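Local coordinates for protein polyketide synthase PksL (Bacillus subtilis, PDB 5E1V) that probably dehydrates beta-hydroxyacyl chains to alpha,beta-unsaturated ones, through a monomeric dehydratase domain of a trans-AT polyketide synthase split module linked to bacillaene, at residues N15-H20 with S153-A158; V22-N27 with Q212-P217; A69-N74 with G91-D96. All coordinates share one frame; numbering follows the deposited sequence.

Interaction 1 (N15-H20 with S153-A158); sequences NPFIYH and SEYMKA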
loop_
_atom_site.group_PDB
_atom_site.type_symbol
_atom_site.label_atom_id
_atom_site.label_comp_id
_atom_site.label_asym_id
_atom_site.label_seq_id
_atom_site.Cartn_x
_atom_site.Cartn_y
_atom_site.Cartn_z
ATOM N N ASN A 15 -5.372 -4.709 -15.539
ATOM C CA ASN A 15 -5.321 -3.841 -14.399
ATOM C C ASN A 15 -3.991 -3.120 -14.442
ATOM O O ASN A 15 -2.929 -3.759 -14.511
ATOM C CB ASN A 15 -5.395 -4.695 -13.112
ATOM C CG ASN A 15 -5.305 -3.883 -11.846
ATOM O OD1 ASN A 15 -4.288 -3.259 -11.506
ATOM N ND2 ASN A 15 -6.359 -3.990 -11.048
ATOM N N PRO A 16 -4.018 -1.772 -14.372
ATOM C CA PRO A 16 -2.753 -1.058 -14.569
ATOM C C PRO A 16 -1.755 -1.260 -13.434
ATOM O O PRO A 16 -0.542 -1.102 -13.691
ATOM C CB PRO A 16 -3.191 0.401 -14.693
ATOM C CG PRO A 16 -4.444 0.497 -13.931
ATOM C CD PRO A 16 -5.117 -0.858 -14.002
ATOM N N PHE A 17 -2.214 -1.572 -12.197
ATOM C CA PHE A 17 -1.239 -1.811 -11.128
ATOM C C PHE A 17 -0.483 -3.121 -11.385
ATOM O O PHE A 17 0.698 -3.197 -11.209
ATOM C CB PHE A 17 -1.942 -1.831 -9.749
ATOM C CG PHE A 17 -2.692 -0.535 -9.437
ATOM C CD1 PHE A 17 -2.021 0.632 -9.222
ATOM C CD2 PHE A 17 -4.082 -0.488 -9.458
ATOM C CE1 PHE A 17 -2.678 1.861 -8.910
ATOM C CE2 PHE A 17 -4.754 0.727 -9.202
ATOM C CZ PHE A 17 -4.023 1.913 -8.942
ATOM N N ILE A 18 -1.190 -4.135 -11.855
ATOM C CA ILE A 18 -0.582 -5.396 -12.124
ATOM C C ILE A 18 0.328 -5.277 -13.344
ATOM O O ILE A 18 1.385 -5.788 -13.365
ATOM C CB ILE A 18 -1.649 -6.492 -12.295
ATOM C CG1 ILE A 18 -2.475 -6.674 -10.997
ATOM C CG2 ILE A 18 -1.071 -7.805 -12.646
ATOM C CD1 ILE A 18 -3.562 -7.691 -11.087
ATOM N N TYR A 19 -0.146 -4.658 -14.403
ATOM C CA TYR A 19 0.659 -4.593 -15.572
ATOM C C TYR A 19 1.950 -3.872 -15.334
ATOM O O TYR A 19 3.004 -4.288 -15.891
ATOM C CB TYR A 19 -0.150 -3.945 -16.675
ATOM C CG TYR A 19 0.527 -3.940 -17.995
ATOM C CD1 TYR A 19 0.274 -4.920 -18.917
ATOM C CD2 TYR A 19 1.372 -2.885 -18.368
ATOM C CE1 TYR A 19 0.898 -4.914 -20.173
ATOM C CE2 TYR A 19 1.995 -2.855 -19.634
ATOM C CZ TYR A 19 1.763 -3.870 -20.537
ATOM O OH TYR A 19 2.369 -3.848 -21.851
ATOM N N HIS A 20 1.932 -2.854 -14.485
ATOM C CA HIS A 20 3.076 -1.938 -14.289
ATOM C C HIS A 20 3.856 -2.211 -12.984
ATOM O O HIS A 20 4.643 -1.373 -12.513
ATOM C CB HIS A 20 2.605 -0.480 -14.337
ATOM C CG HIS A 20 2.191 -0.042 -15.709
ATOM N ND1 HIS A 20 3.096 0.027 -16.757
ATOM C CD2 HIS A 20 0.969 0.166 -16.268
ATOM C CE1 HIS A 20 2.468 0.378 -17.872
ATOM N NE2 HIS A 20 1.183 0.488 -17.604
ATOM N N SER A 153 6.575 0.796 -13.446
ATOM C CA SER A 153 6.595 1.573 -14.668
ATOM C C SER A 153 5.329 2.350 -14.679
ATOM O O SER A 153 4.350 1.980 -14.004
ATOM C CB SER A 153 6.670 0.620 -15.872
ATOM O OG SER A 153 5.571 -0.277 -15.834
ATOM N N GLU A 154 5.383 3.469 -15.385
ATOM C CA GLU A 154 4.255 4.265 -15.751
ATOM C C GLU A 154 3.246 4.585 -14.589
ATOM O O GLU A 154 3.592 5.264 -13.629
ATOM C CB GLU A 154 3.624 3.600 -16.983
ATOM C CG GLU A 154 3.498 4.456 -18.225
ATOM C CD GLU A 154 2.058 4.673 -18.607
ATOM O OE1 GLU A 154 1.607 4.052 -19.592
ATOM O OE2 GLU A 154 1.366 5.421 -17.874
ATOM N N TYR A 155 2.006 4.169 -14.743
ATOM C CA TYR A 155 0.931 4.325 -13.732
ATOM C C TYR A 155 1.357 4.063 -12.282
ATOM O O TYR A 155 0.896 4.782 -11.344
ATOM C CB TYR A 155 -0.178 3.352 -14.072
ATOM C CG TYR A 155 -1.567 3.714 -13.703
ATOM C CD1 TYR A 155 -2.404 4.299 -14.644
ATOM C CD2 TYR A 155 -2.089 3.450 -12.414
ATOM C CE1 TYR A 155 -3.715 4.548 -14.375
ATOM C CE2 TYR A 155 -3.410 3.711 -12.132
ATOM C CZ TYR A 155 -4.200 4.256 -13.071
ATOM O OH TYR A 155 -5.473 4.572 -12.797
ATOM N N MET A 156 2.248 3.097 -12.089
ATOM C CA MET A 156 2.719 2.624 -10.746
ATOM C C MET A 156 3.905 3.425 -10.139
ATOM O O MET A 156 4.348 3.149 -8.998
ATOM C CB MET A 156 3.091 1.130 -10.815
ATOM C CG MET A 156 1.916 0.162 -10.713
ATOM S SD MET A 156 1.674 -0.477 -9.011
ATOM C CE MET A 156 1.865 0.871 -7.906
ATOM N N LYS A 157 4.483 4.366 -10.912
ATOM C CA LYS A 157 5.653 5.093 -10.447
ATOM C C LYS A 157 5.155 6.397 -9.937
ATOM O O LYS A 157 4.588 7.117 -10.706
ATOM C CB LYS A 157 6.674 5.394 -11.594
ATOM C CG LYS A 157 7.785 4.423 -11.699
ATOM C CD LYS A 157 8.772 4.759 -12.811
ATOM C CE LYS A 157 10.055 5.369 -12.241
ATOM N NZ LYS A 157 10.862 5.822 -13.430
ATOM N N ALA A 158 5.355 6.705 -8.646
ATOM C CA ALA A 158 4.983 7.939 -8.104
ATOM C C ALA A 158 6.094 8.947 -8.613
ATOM O O ALA A 158 7.119 8.494 -9.080
ATOM C CB ALA A 158 4.928 7.894 -6.557
#

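Interaction 2 (V22-N27 with Q212-P217); sequences VVYGQN and QRLYLP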
loop_
_atom_site.group_PDB
_atom_site.type_symbol
_atom_site.label_atom_id
_atom_site.label_comp_id
_atom_site.label_asym_id
_atom_site.label_seq_id
_atom_site.Cartn_x
_atom_site.Cartn_y
_atom_site.Cartn_z
ATOM N N VAL A 22 6.207 -5.276 -11.550
ATOM C CA VAL A 22 6.839 -6.564 -11.902
ATOM C C VAL A 22 7.862 -6.881 -10.854
ATOM O O VAL A 22 8.748 -6.080 -10.594
ATOM C CB VAL A 22 7.540 -6.512 -13.287
ATOM C CG1 VAL A 22 8.163 -7.865 -13.639
ATOM C CG2 VAL A 22 6.566 -6.130 -14.392
ATOM N N VAL A 23 7.787 -8.082 -10.319
ATOM C CA VAL A 23 8.653 -8.549 -9.231
ATOM C C VAL A 23 9.318 -9.903 -9.581
ATOM O O VAL A 23 8.648 -10.937 -9.727
ATOM C CB VAL A 23 7.829 -8.768 -7.937
ATOM C CG1 VAL A 23 8.653 -9.371 -6.796
ATOM C CG2 VAL A 23 7.113 -7.477 -7.495
ATOM N N TYR A 24 10.636 -9.905 -9.689
ATOM C CA TYR A 24 11.387 -11.088 -10.195
ATOM C C TYR A 24 10.720 -11.619 -11.475
ATOM O O TYR A 24 10.362 -12.777 -11.572
ATOM C CB TYR A 24 11.486 -12.166 -9.114
ATOM C CG TYR A 24 12.320 -11.774 -7.952
ATOM C CD1 TYR A 24 13.627 -11.359 -8.122
ATOM C CD2 TYR A 24 11.821 -11.810 -6.670
ATOM C CE1 TYR A 24 14.408 -10.980 -7.054
ATOM C CE2 TYR A 24 12.611 -11.449 -5.595
ATOM C CZ TYR A 24 13.915 -11.035 -5.795
ATOM O OH TYR A 24 14.703 -10.632 -4.722
ATOM N N GLY A 25 10.549 -10.704 -12.422
ATOM C CA GLY A 25 9.800 -10.886 -13.642
ATOM C C GLY A 25 8.343 -11.348 -13.656
ATOM O O GLY A 25 7.826 -11.677 -14.714
ATOM N N GLN A 26 7.633 -11.349 -12.539
ATOM C CA GLN A 26 6.194 -11.697 -12.575
ATOM C C GLN A 26 5.333 -10.468 -12.270
ATOM O O GLN A 26 5.705 -9.664 -11.426
ATOM C CB GLN A 26 5.893 -12.760 -11.510
ATOM C CG GLN A 26 6.944 -13.856 -11.502
ATOM C CD GLN A 26 6.510 -15.113 -10.753
ATOM O OE1 GLN A 26 7.328 -15.744 -10.061
ATOM N NE2 GLN A 26 5.242 -15.498 -10.894
ATOM N N ASN A 27 4.202 -10.314 -12.957
ATOM C CA ASN A 27 3.302 -9.173 -12.677
ATOM C C ASN A 27 2.604 -9.444 -11.336
ATOM O O ASN A 27 2.011 -10.518 -11.176
ATOM C CB ASN A 27 2.285 -9.020 -13.840
ATOM C CG ASN A 27 2.945 -8.542 -15.088
ATOM O OD1 ASN A 27 3.137 -7.334 -15.303
ATOM N ND2 ASN A 27 3.435 -9.457 -15.839
ATOM N N GLN A 212 20.388 -7.630 -1.132
ATOM C CA GLN A 212 19.671 -7.259 -2.361
ATOM C C GLN A 212 18.336 -8.010 -2.641
ATOM O O GLN A 212 17.665 -7.643 -3.607
ATOM C CB GLN A 212 20.552 -7.338 -3.643
ATOM C CG GLN A 212 21.885 -6.610 -3.646
ATOM C CD GLN A 212 21.813 -5.089 -3.891
ATOM O OE1 GLN A 212 21.516 -4.634 -5.000
ATOM N NE2 GLN A 212 22.171 -4.300 -2.877
ATOM N N ARG A 213 17.979 -9.042 -1.873
ATOM C CA ARG A 213 16.701 -9.743 -2.067
ATOM C C ARG A 213 15.610 -8.805 -1.617
ATOM O O ARG A 213 15.772 -8.153 -0.593
ATOM C CB ARG A 213 16.538 -10.981 -1.197
ATOM C CG ARG A 213 16.861 -12.310 -1.845
ATOM C CD ARG A 213 18.296 -12.662 -1.616
ATOM N NE ARG A 213 18.735 -12.513 -0.226
ATOM C CZ ARG A 213 18.869 -13.493 0.674
ATOM N NH1 ARG A 213 18.613 -14.758 0.368
ATOM N NH2 ARG A 213 19.287 -13.199 1.906
ATOM N N LEU A 214 14.495 -8.774 -2.341
ATOM C CA LEU A 214 13.405 -7.872 -2.004
ATOM C C LEU A 214 12.663 -8.279 -0.745
ATOM O O LEU A 214 12.616 -9.467 -0.390
ATOM C CB LEU A 214 12.415 -7.847 -3.185
ATOM C CG LEU A 214 12.976 -7.409 -4.532
ATOM C CD1 LEU A 214 11.976 -7.657 -5.662
ATOM C CD2 LEU A 214 13.402 -5.951 -4.498
ATOM N N TYR A 215 12.025 -7.312 -0.078
ATOM C CA TYR A 215 11.130 -7.616 1.022
ATOM C C TYR A 215 9.696 -7.253 0.565
ATOM O O TYR A 215 9.458 -6.086 0.309
ATOM C CB TYR A 215 11.429 -6.768 2.262
ATOM C CG TYR A 215 12.795 -6.962 2.841
ATOM C CD1 TYR A 215 12.973 -7.705 4.018
ATOM C CD2 TYR A 215 13.912 -6.407 2.218
ATOM C CE1 TYR A 215 14.241 -7.915 4.555
ATOM C CE2 TYR A 215 15.174 -6.606 2.738
ATOM C CZ TYR A 215 15.330 -7.361 3.909
ATOM O OH TYR A 215 16.594 -7.550 4.447
ATOM N N LEU A 216 8.790 -8.222 0.539
ATOM C CA LEU A 216 7.385 -7.997 0.096
ATOM C C LEU A 216 6.476 -7.844 1.294
ATOM O O LEU A 216 6.795 -8.336 2.404
ATOM C CB LEU A 216 6.927 -9.163 -0.742
ATOM C CG LEU A 216 7.666 -9.254 -2.092
ATOM C CD1 LEU A 216 7.100 -10.439 -2.858
ATOM C CD2 LEU A 216 7.628 -7.983 -2.940
ATOM N N PRO A 217 5.344 -7.159 1.104
ATOM C CA PRO A 217 4.426 -7.046 2.213
ATOM C C PRO A 217 3.924 -8.376 2.777
ATOM O O PRO A 217 3.714 -9.371 2.050
ATOM C CB PRO A 217 3.263 -6.231 1.610
ATOM C CG PRO A 217 3.955 -5.278 0.672
ATOM C CD PRO A 217 4.975 -6.213 0.008
HETATM O O HOH W 1 16.556 -8.455 -5.651
#

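Interaction 3 (A69-N74 with G91-D96); sequences AVIVLN and GIEKRD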
loop_
_atom_site.group_PDB
_atom_site.type_symbol
_atom_site.label_atom_id
_atom_site.label_comp_id
_atom_site.label_asym_id
_atom_site.label_seq_id
_atom_site.Cartn_x
_atom_site.Cartn_y
_atom_site.Cartn_z
ATOM N N ALA A 69 -3.986 -14.870 -18.079
ATOM C CA ALA A 69 -4.631 -15.561 -16.940
ATOM C C ALA A 69 -5.404 -14.499 -16.109
ATOM O O ALA A 69 -5.012 -13.323 -16.058
ATOM C CB ALA A 69 -3.596 -16.257 -16.070
ATOM N N VAL A 70 -6.553 -14.883 -15.571
ATOM C CA VAL A 70 -7.380 -13.909 -14.781
ATOM C C VAL A 70 -7.488 -14.489 -13.394
ATOM O O VAL A 70 -7.723 -15.701 -13.312
ATOM C CB VAL A 70 -8.809 -13.768 -15.335
ATOM C CG1 VAL A 70 -9.680 -12.920 -14.400
ATOM C CG2 VAL A 70 -8.833 -13.159 -16.722
ATOM N N ILE A 71 -7.303 -13.699 -12.329
ATOM C CA ILE A 71 -7.559 -14.177 -11.001
ATOM C C ILE A 71 -8.912 -13.558 -10.556
ATOM O O ILE A 71 -9.085 -12.343 -10.455
ATOM C CB ILE A 71 -6.423 -13.890 -9.969
ATOM C CG1 ILE A 71 -5.212 -14.849 -10.095
ATOM C CG2 ILE A 71 -6.969 -14.033 -8.526
ATOM C CD1 ILE A 71 -4.687 -15.117 -11.470
ATOM N N VAL A 72 -9.871 -14.429 -10.285
ATOM C CA VAL A 72 -11.166 -13.979 -9.854
ATOM C C VAL A 72 -11.118 -13.997 -8.337
ATOM O O VAL A 72 -11.081 -15.074 -7.741
ATOM C CB VAL A 72 -12.249 -14.873 -10.401
ATOM C CG1 VAL A 72 -13.596 -14.391 -9.885
ATOM C CG2 VAL A 72 -12.186 -14.874 -11.951
ATOM N N LEU A 73 -11.044 -12.813 -7.733
ATOM C CA LEU A 73 -10.810 -12.645 -6.309
ATOM C C LEU A 73 -12.126 -12.327 -5.598
ATOM O O LEU A 73 -12.753 -11.299 -5.843
ATOM C CB LEU A 73 -9.730 -11.563 -6.044
ATOM C CG LEU A 73 -9.155 -11.395 -4.605
ATOM C CD1 LEU A 73 -8.312 -12.577 -4.190
ATOM C CD2 LEU A 73 -8.284 -10.138 -4.415
ATOM N N ASN A 74 -12.516 -13.228 -4.716
ATOM C CA ASN A 74 -13.728 -13.110 -3.958
ATOM C C ASN A 74 -13.349 -12.537 -2.628
ATOM O O ASN A 74 -12.508 -13.140 -1.924
ATOM C CB ASN A 74 -14.336 -14.501 -3.848
ATOM C CG ASN A 74 -15.343 -14.760 -4.931
ATOM O OD1 ASN A 74 -15.576 -13.923 -5.800
ATOM N ND2 ASN A 74 -16.004 -15.902 -4.847
ATOM N N GLY A 91 -8.942 -16.448 -4.186
ATOM C CA GLY A 91 -9.060 -16.356 -5.576
ATOM C C GLY A 91 -8.828 -17.676 -6.340
ATOM O O GLY A 91 -8.130 -18.584 -5.903
ATOM N N ILE A 92 -9.432 -17.709 -7.487
ATOM C CA ILE A 92 -9.286 -18.796 -8.461
ATOM C C ILE A 92 -8.739 -18.265 -9.781
ATOM O O ILE A 92 -9.280 -17.326 -10.327
ATOM C CB ILE A 92 -10.701 -19.369 -8.752
ATOM C CG1 ILE A 92 -11.333 -19.837 -7.434
ATOM C CG2 ILE A 92 -10.591 -20.456 -9.806
ATOM C CD1 ILE A 92 -12.820 -20.214 -7.449
ATOM N N GLU A 93 -7.723 -18.908 -10.324
ATOM C CA GLU A 93 -7.182 -18.525 -11.600
ATOM C C GLU A 93 -7.884 -19.170 -12.814
ATOM O O GLU A 93 -7.975 -20.376 -12.897
ATOM C CB GLU A 93 -5.696 -18.864 -11.637
ATOM C CG GLU A 93 -5.053 -18.401 -12.962
ATOM C CD GLU A 93 -3.999 -19.331 -13.520
ATOM O OE1 GLU A 93 -4.360 -20.420 -13.990
ATOM O OE2 GLU A 93 -2.816 -18.948 -13.581
ATOM N N LYS A 94 -8.347 -18.348 -13.750
ATOM C CA LYS A 94 -9.089 -18.793 -14.915
ATOM C C LYS A 94 -8.219 -18.537 -16.107
ATOM O O LYS A 94 -7.618 -17.472 -16.277
ATOM C CB LYS A 94 -10.436 -18.093 -15.046
ATOM C CG LYS A 94 -11.485 -18.625 -14.080
ATOM C CD LYS A 94 -12.863 -17.995 -14.299
ATOM C CE LYS A 94 -13.739 -18.166 -13.061
ATOM N NZ LYS A 94 -15.087 -17.556 -13.238
ATOM N N ARG A 95 -8.093 -19.549 -16.937
ATOM C CA ARG A 95 -7.292 -19.372 -18.105
ATOM C C ARG A 95 -7.728 -20.377 -19.137
ATOM O O ARG A 95 -8.708 -21.120 -18.964
ATOM C CB ARG A 95 -5.829 -19.580 -17.760
ATOM C CG ARG A 95 -4.858 -18.747 -18.589
ATOM C CD ARG A 95 -3.613 -19.543 -18.903
ATOM N NE ARG A 95 -2.797 -19.700 -17.700
ATOM C CZ ARG A 95 -1.589 -19.159 -17.507
ATOM N NH1 ARG A 95 -0.928 -19.367 -16.355
ATOM N NH2 ARG A 95 -1.036 -18.421 -18.442
ATOM N N ASP A 96 -6.974 -20.367 -20.213
ATOM C CA ASP A 96 -7.047 -21.346 -21.286
ATOM C C ASP A 96 -5.839 -20.930 -22.159
ATOM O O ASP A 96 -5.959 -19.897 -22.815
ATOM C CB ASP A 96 -8.365 -21.184 -22.042
ATOM C CG ASP A 96 -9.554 -21.941 -21.373
ATOM O OD1 ASP A 96 -10.591 -21.296 -21.127
ATOM O OD2 ASP A 96 -9.460 -23.144 -21.040
#

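Interaction 1 (N15-H20 with S153-A158)
Asn15 OD1 is gripped by two backbone amides: Ile18 N lies 3.2 Å from Asn15 OD1, above the carbonyl plane, and Phe17 N makes a weaker, bent bond. With CG anti to the backbone N (chi1 178°), Asn15 is thus the N-cap of the short helix 16-19. At the other end of that helix, His20 O accepts from Ser153 N on an in-plane lone pair at 3.1 Å, and His20 ND1 pairs with Ser153 OG at 2.7 Å, the hydroxyl standing at the edge of the imidazole in its plane. The ring is sandwiched, Glu154 CB over one face in a CH-pi contact and Tyr19 CD2 over the opposite one. In this double-hotdog dehydratase, the pairing joins the N-terminal helix to the turn between strands 150-152 and 159-165. Pro16 CB sits 3.8 Å above the centroid of the Tyr155 ring, while an edge of that ring meets Phe17 in a T-shaped stack, planes at 84°. Met156, bent at chi2 and chi3, brings SD to the edge of the Phe17 ring, 3.9 Å from Phe17 CD1, a Met-aromatic contact; Phe17 also touches Pro190 and Thr191 of helix 190-203, and Thr191 reaches Met156 as well.

Interaction 2 (V22-N27 with Q212-P217)
The phenol ring of Tyr24 overlaps the end of Leu214, whose CD1 methyl stands above one ring face, offset toward the rim. Tyr24 CE2 is the ring atom nearest to Leu214 CD1, at 3.8 Å, and the CH-pi line runs 22° off the ring normal. Both side chains have CG anti to the carbonyl carbon and reach toward each other tip to tip, so the hydroxyl passes beyond the leucine to its backbone. There Leu214 N donates to Tyr24 OH at 3.0 Å, nearly straight at 166°. The same hydroxyl donates to a water 3.0 Å from Tyr24 OH, and this water in turn donates a hydrogen bond to Gln212 O, so that one oxygen grips two points of the segment leading into strand 215-225. A phenylalanine here would lose the hydroxyl, and with it would probably go both the acceptor for Leu214 N and the link through water to Gln212. Next to this pair, Val23 CG1, anti to its own backbone N, packs 3.9 Å from Leu214 CD1 and more loosely against Leu216 CD2. Tyr24 lies in the type I' turn of the tight beta hairpin formed by strands 21-23 and 26-29. Leu150 of strand 150-152 touches both Val23 and Leu214, while the C-terminal Val274 packs against Tyr24 and Leu216 and bonds through its backbone to Leu214.

Interaction 3 (A69-N74 with G91-D96)
Glu93 leaves its strand on the same face of the sheet as its cross-strand neighbour Ile71. Its CB already lies near Ile71 CD1, and CG, anti to the backbone N, comes to 3.6 Å from Ile71 CD1. The bend at chi2 then turns the carboxylate along the strand toward Ala69: the CD carbon borders the Ala69 methyl, and Glu93 OE2 ends 3.7 Å from Ala69 CB. At the tip, Glu93 OE2 forms a salt bridge with Arg95 NH1 at 3.4 Å. The guanidinium is laid flat over the same methyl, with Ala69 CB 3.8 Å above the centre of its plane, and Arg95 NH1 also pairs with Glu66, so this cation is shared between two carboxylates.

The backbones that carry these side chains run antiparallel, 158° between their directions. Val70 and Lys94 form a hydrogen-bonded pair, Val70 N to Lys94 O at 2.9 Å and Lys94 N to Val70 O at 2.8 Å, the latter nearly along the C=O axis. Val72 and Ile92 are paired likewise, but with each donor above the plane of the carbonyl it meets. On the face of Val70 and Val72, the extended Lys94 chain lays CE 3.8 Å from Val72 CG2. Gly91 faces Leu73 in a non-hydrogen-bonded pair, and Ile71 CG2 and Leu73 CD1 crowd the position where a CB would stand.

The contact is the open end of the beta hairpin made by strands 70-81 and 84-94, within the N-terminal hotdog half of the domain. Strand 4-11 flanks it on the outer side, bonded to Ile71 and Leu73, and strand 104-112 flanks the other side, its Lys104 bonded to Gly91 through the backbone and its Tyr106 packed against Ile71 and Leu73.

How the interactions relate
From the N terminus, helix 16-19 and the hairpin of strands 21-23 and 26-29 follow one another and supply the first halves of interactions 1 and 2. Interaction 3 comes next and closes a short loop, a beta hairpin of local strands, nested inside the loops of both other contacts. The chain then returns at 153-158 to close interaction 1 over 132 residues, and at 212-217 to close interaction 2 over 184, so these two cross. They adjoin each other, and both tie the N-terminal hotdog half to the C-terminal one, whereas interaction 3 stays within the first half, its centre about 20 Å from that of interaction 1.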